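Local coordinates for DNA-binding protein reb1 (Schizosaccharomyces pombe, PDB 5EYB) that binds specific DNA sites in the rRNA gene enhancer and promoter and upstream of many other genes, and helps terminate RNA polymerase I transcription, at residues Ser121-Gln124 against Phe125-Ile129; Ala225-Leu228 against Glu229-Thr232. One frame throughout, in Å; residues are numbered along the deposited sequence.

Contact 1 (Ser121-Gln124 against Phe125-Ile129); sequences SEYQ and FCNQI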
loop_
_atom_site.group_PDB
_atom_site.type_symbol
_atom_site.label_atom_id
_atom_site.label_comp_id
_atom_site.label_asym_id
_atom_site.label_seq_id
_atom_site.Cartn_x
_atom_site.Cartn_y
_atom_site.Cartn_z
ATOM N N SER A 121 5.232 -33.750 -10.029
ATOM C CA SER A 121 4.250 -33.159 -9.136
ATOM C C SER A 121 4.466 -31.653 -9.146
ATOM O O SER A 121 5.514 -31.183 -9.589
ATOM C CB SER A 121 4.385 -33.719 -7.722
ATOM O OG SER A 121 5.659 -33.419 -7.180
ATOM N N GLU A 122 3.486 -30.897 -8.664
ATOM C CA GLU A 122 3.609 -29.443 -8.648
ATOM C C GLU A 122 4.729 -29.018 -7.703
ATOM O O GLU A 122 5.355 -27.977 -7.897
ATOM C CB GLU A 122 2.287 -28.782 -8.249
ATOM C CG GLU A 122 2.299 -27.263 -8.373
ATOM C CD GLU A 122 0.928 -26.643 -8.191
ATOM O OE1 GLU A 122 -0.031 -27.115 -8.838
ATOM O OE2 GLU A 122 0.811 -25.682 -7.400
ATOM N N TYR A 123 4.989 -29.833 -6.688
ATOM C CA TYR A 123 6.095 -29.567 -5.779
ATOM C C TYR A 123 7.423 -29.714 -6.514
ATOM O O TYR A 123 8.294 -28.849 -6.415
ATOM C CB TYR A 123 6.047 -30.499 -4.567
ATOM C CG TYR A 123 7.115 -30.200 -3.539
ATOM C CD1 TYR A 123 7.032 -29.072 -2.731
ATOM C CD2 TYR A 123 8.207 -31.044 -3.376
ATOM C CE1 TYR A 123 8.009 -28.792 -1.791
ATOM C CE2 TYR A 123 9.187 -30.773 -2.437
ATOM C CZ TYR A 123 9.082 -29.646 -1.648
ATOM O OH TYR A 123 10.055 -29.372 -0.713
ATOM N N GLN A 124 7.570 -30.811 -7.256
ATOM C CA GLN A 124 8.768 -31.038 -8.057
ATOM C C GLN A 124 8.979 -29.916 -9.066
ATOM O O GLN A 124 10.113 -29.522 -9.344
ATOM C CB GLN A 124 8.688 -32.383 -8.782
ATOM C CG GLN A 124 9.053 -33.577 -7.917
ATOM C CD GLN A 124 9.031 -34.883 -8.687
ATOM O OE1 GLN A 124 8.104 -35.150 -9.453
ATOM N NE2 GLN A 124 10.058 -35.704 -8.492
ATOM N N PHE A 125 7.879 -29.404 -9.608
ATOM C CA PHE A 125 7.932 -28.294 -10.549
ATOM C C PHE A 125 8.542 -27.048 -9.908
ATOM O O PHE A 125 9.412 -26.407 -10.493
ATOM C CB PHE A 125 6.534 -27.983 -11.084
ATOM C CG PHE A 125 6.483 -26.787 -11.989
ATOM C CD1 PHE A 125 6.933 -26.872 -13.297
ATOM C CD2 PHE A 125 5.982 -25.579 -11.535
ATOM C CE1 PHE A 125 6.887 -25.770 -14.135
ATOM C CE2 PHE A 125 5.932 -24.474 -12.368
ATOM C CZ PHE A 125 6.386 -24.570 -13.669
ATOM N N CYS A 126 8.087 -26.719 -8.702
ATOM C CA CYS A 126 8.547 -25.519 -8.011
ATOM C C CYS A 126 10.027 -25.595 -7.647
ATOM O O CYS A 126 10.746 -24.598 -7.743
ATOM C CB CYS A 126 7.717 -25.280 -6.749
ATOM S SG CYS A 126 5.964 -24.983 -7.051
ATOM N N ASN A 127 10.478 -26.773 -7.227
ATOM C CA ASN A 127 11.873 -26.956 -6.840
ATOM C C ASN A 127 12.820 -26.825 -8.024
ATOM O O ASN A 127 13.909 -26.269 -7.896
ATOM C CB ASN A 127 12.069 -28.314 -6.164
ATOM C CG ASN A 127 11.488 -28.357 -4.764
ATOM O OD1 ASN A 127 12.181 -28.086 -3.781
ATOM N ND2 ASN A 127 10.206 -28.690 -4.667
ATOM N N GLN A 128 12.403 -27.337 -9.176
ATOM C CA GLN A 128 13.221 -27.254 -10.379
ATOM C C GLN A 128 13.299 -25.820 -10.899
ATOM O O GLN A 128 14.321 -25.407 -11.445
ATOM C CB GLN A 128 12.675 -28.184 -11.461
ATOM C CG GLN A 128 12.894 -29.656 -11.165
ATOM C CD GLN A 128 14.364 -30.007 -11.033
ATOM O OE1 GLN A 128 15.156 -29.762 -11.941
ATOM N NE2 GLN A 128 14.735 -30.577 -9.892
ATOM N N ILE A 129 12.217 -25.066 -10.729
ATOM C CA ILE A 129 12.219 -23.651 -11.079
ATOM C C ILE A 129 13.256 -22.924 -10.232
ATOM O O ILE A 129 14.022 -22.098 -10.735
ATOM C CB ILE A 129 10.834 -23.003 -10.865
ATOM C CG1 ILE A 129 9.810 -23.557 -11.858
ATOM C CG2 ILE A 129 10.920 -21.497 -11.009
ATOM C CD1 ILE A 129 10.011 -23.091 -13.275
#
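Y123 and N127, one helical turn apart, are joined by two bonds to a single acceptor. Y123 O receives the routine backbone bond from N127 N at 3.1 Å and a second one from N127 ND2 at 2.6 Å. The amide nitrogen comes from above the carbonyl plane, 52° out of it, and so is not on a lone pair, whereas Y123 O lies close to the plane of the N127 amide. The same ND2 sits over the centre of one face of the Y123 ring, with CE2 as its closest ring atom at 3.2 Å; ring and amide planes are 65° apart. With CG of Y123 anti to its own nitrogen (chi1 -176°), the ring is carried to the flank where N127 reaches back, and one NH2 group bonds to the carbonyl and lies over the ring.

At the start of the helix, S121 and Q124 satisfy each other. Q124 N donates to S121 OG at 3.2 Å, and S121 N returns a bond of 3.2 Å to Q124 OE1, meeting it in the carbonyl plane on a lone pair. S121 O accepts from F125 N at 3.0 Å, E122 O from C126 N at 3.1 Å, and Q124 O from Q128 N. On the buried side, F125 makes edge-to-face contacts with Y165 and F141; N127, on the Y123 side, touches P167. The reciprocal S121-Q124 pairing is a capping box, with S121 as the N-cap of helix 122-129 in a Myb-associated domain of reb1.

Contact 2 (Ala225-Leu228 against Glu229-Thr232); sequences AWSL and EEET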
loop_
_atom_site.group_PDB
_atom_site.type_symbol
_atom_site.label_atom_id
_atom_site.label_comp_id
_atom_site.label_asym_id
_atom_site.label_seq_id
_atom_site.Cartn_x
_atom_site.Cartn_y
_atom_site.Cartn_z
ATOM N N ALA A 225 1.588 8.725 16.288
ATOM C CA ALA A 225 1.514 9.885 15.412
ATOM C C ALA A 225 2.877 10.564 15.317
ATOM O O ALA A 225 3.631 10.602 16.290
ATOM C CB ALA A 225 0.463 10.862 15.905
ATOM N N TRP A 226 3.189 11.088 14.136
ATOM C CA TRP A 226 4.454 11.775 13.904
ATOM C C TRP A 226 4.629 12.978 14.826
ATOM O O TRP A 226 3.677 13.713 15.088
ATOM C CB TRP A 226 4.546 12.236 12.449
ATOM C CG TRP A 226 4.729 11.134 11.445
ATOM C CD1 TRP A 226 3.892 10.080 11.218
ATOM C CD2 TRP A 226 5.805 11.001 10.507
ATOM N NE1 TRP A 226 4.387 9.292 10.207
ATOM C CE2 TRP A 226 5.561 9.836 9.756
ATOM C CE3 TRP A 226 6.956 11.749 10.239
ATOM C CZ2 TRP A 226 6.423 9.403 8.750
ATOM C CZ3 TRP A 226 7.812 11.317 9.243
ATOM C CH2 TRP A 226 7.541 10.154 8.510
ATOM N N SER A 227 5.849 13.176 15.317
ATOM C CA SER A 227 6.167 14.377 16.077
ATOM C C SER A 227 6.550 15.491 15.112
ATOM O O SER A 227 6.884 15.225 13.958
ATOM C CB SER A 227 7.300 14.116 17.071
ATOM O OG SER A 227 8.537 13.937 16.403
ATOM N N LEU A 228 6.494 16.733 15.580
ATOM C CA LEU A 228 6.874 17.878 14.757
ATOM C C LEU A 228 8.322 17.751 14.302
ATOM O O LEU A 228 8.662 18.096 13.171
ATOM C CB LEU A 228 6.683 19.187 15.523
ATOM C CG LEU A 228 6.960 20.472 14.740
ATOM C CD1 LEU A 228 5.844 20.733 13.745
ATOM C CD2 LEU A 228 7.141 21.658 15.677
ATOM N N GLU A 229 9.169 17.259 15.201
ATOM C CA GLU A 229 10.576 17.029 14.901
ATOM C C GLU A 229 10.725 15.980 13.801
ATOM O O GLU A 229 11.497 16.153 12.855
ATOM C CB GLU A 229 11.324 16.594 16.168
ATOM C CG GLU A 229 12.767 16.176 15.935
ATOM C CD GLU A 229 13.628 17.308 15.411
ATOM O OE1 GLU A 229 13.388 18.470 15.803
ATOM O OE2 GLU A 229 14.542 17.038 14.603
ATOM N N GLU A 230 9.965 14.899 13.938
ATOM C CA GLU A 230 9.987 13.800 12.984
ATOM C C GLU A 230 9.578 14.260 11.586
ATOM O O GLU A 230 10.221 13.913 10.596
ATOM C CB GLU A 230 9.066 12.680 13.466
ATOM C CG GLU A 230 9.531 11.284 13.105
ATOM C CD GLU A 230 8.726 10.214 13.814
ATOM O OE1 GLU A 230 7.825 10.574 14.601
ATOM O OE2 GLU A 230 8.991 9.015 13.588
ATOM N N GLU A 231 8.510 15.047 11.512
ATOM C CA GLU A 231 8.016 15.568 10.240
ATOM C C GLU A 231 8.974 16.588 9.632
ATOM O O GLU A 231 9.104 16.687 8.410
ATOM C CB GLU A 231 6.638 16.202 10.429
ATOM C CG GLU A 231 5.522 15.200 10.640
ATOM C CD GLU A 231 4.375 15.773 11.441
ATOM O OE1 GLU A 231 4.610 16.732 12.206
ATOM O OE2 GLU A 231 3.243 15.262 11.309
ATOM N N THR A 232 9.636 17.349 10.495
ATOM C CA THR A 232 10.597 18.346 10.052
ATOM C C THR A 232 11.833 17.655 9.487
ATOM O O THR A 232 12.371 18.067 8.459
ATOM C CB THR A 232 11.009 19.289 11.199
ATOM O OG1 THR A 232 9.838 19.791 11.852
ATOM C CG2 THR A 232 11.832 20.453 10.669
HETATM O O HOH W 1 3.585 17.127 14.354
#
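The backbone passes from an extended run through W226 and S227 into helix 228-238, whose opening turn is closed by bonds from E231 N to S227 O at 2.9 Å and from T232 N to L228 O. S227 and E230 form the capping box of this helix, within the second Myb repeat. E230 N donates to S227 OG at 3.0 Å, and S227 N gives a weak bond of 3.3 Å to E230 OE1. The hydroxyl of S227 reaches E230 N because it stands between its own nitrogen and carbonyl carbon (chi1 71°). E230 also lies against W226: its carboxylate carbon is above one face of the indole, offset toward the rim, and CG is 3.9 Å from W226 CE3. The carboxylate is further tied to K222, R263 and T262.

E231 crosses W226 obliquely, with CG 3.6 Å from W226 CB and the carboxylate plane turned only 19° from the ring plane. Its OE2 forms a salt bridge with K271, which also makes a cation-pi contact with W226, as does R263; a water near OE1 is too close for its bond there to be more than doubtful. With an alanine in place of E231, K271 would probably be left without its carboxylate mate and W226 CB would lose its contact with the glutamate CG. L228 and T232 pack on I328 of helix 320-333, joining the turn to that helix. At the indole, E231 N lies in the ring plane at its edge, 3.9 Å from W226 CE3.

Contact 1 comes first along the chain, at the start of helix 122-129, and contact 2 follows at the start of helix 228-238. They share no helix: the first belongs to a Myb-associated domain, the second to the second Myb repeat. Their centres are about 49 Å apart, on opposite sides of the centre of the chain, and their nearest atoms stay about 37 Å from one another. Each nevertheless comes within about 4 Å of the bound DNA at its nearest atom. The same kind of serine-capped helix start thus recurs in two separate modules of this all-helical chain, consistent with Reb1 contacting Ter DNA through domains spread along the duplex.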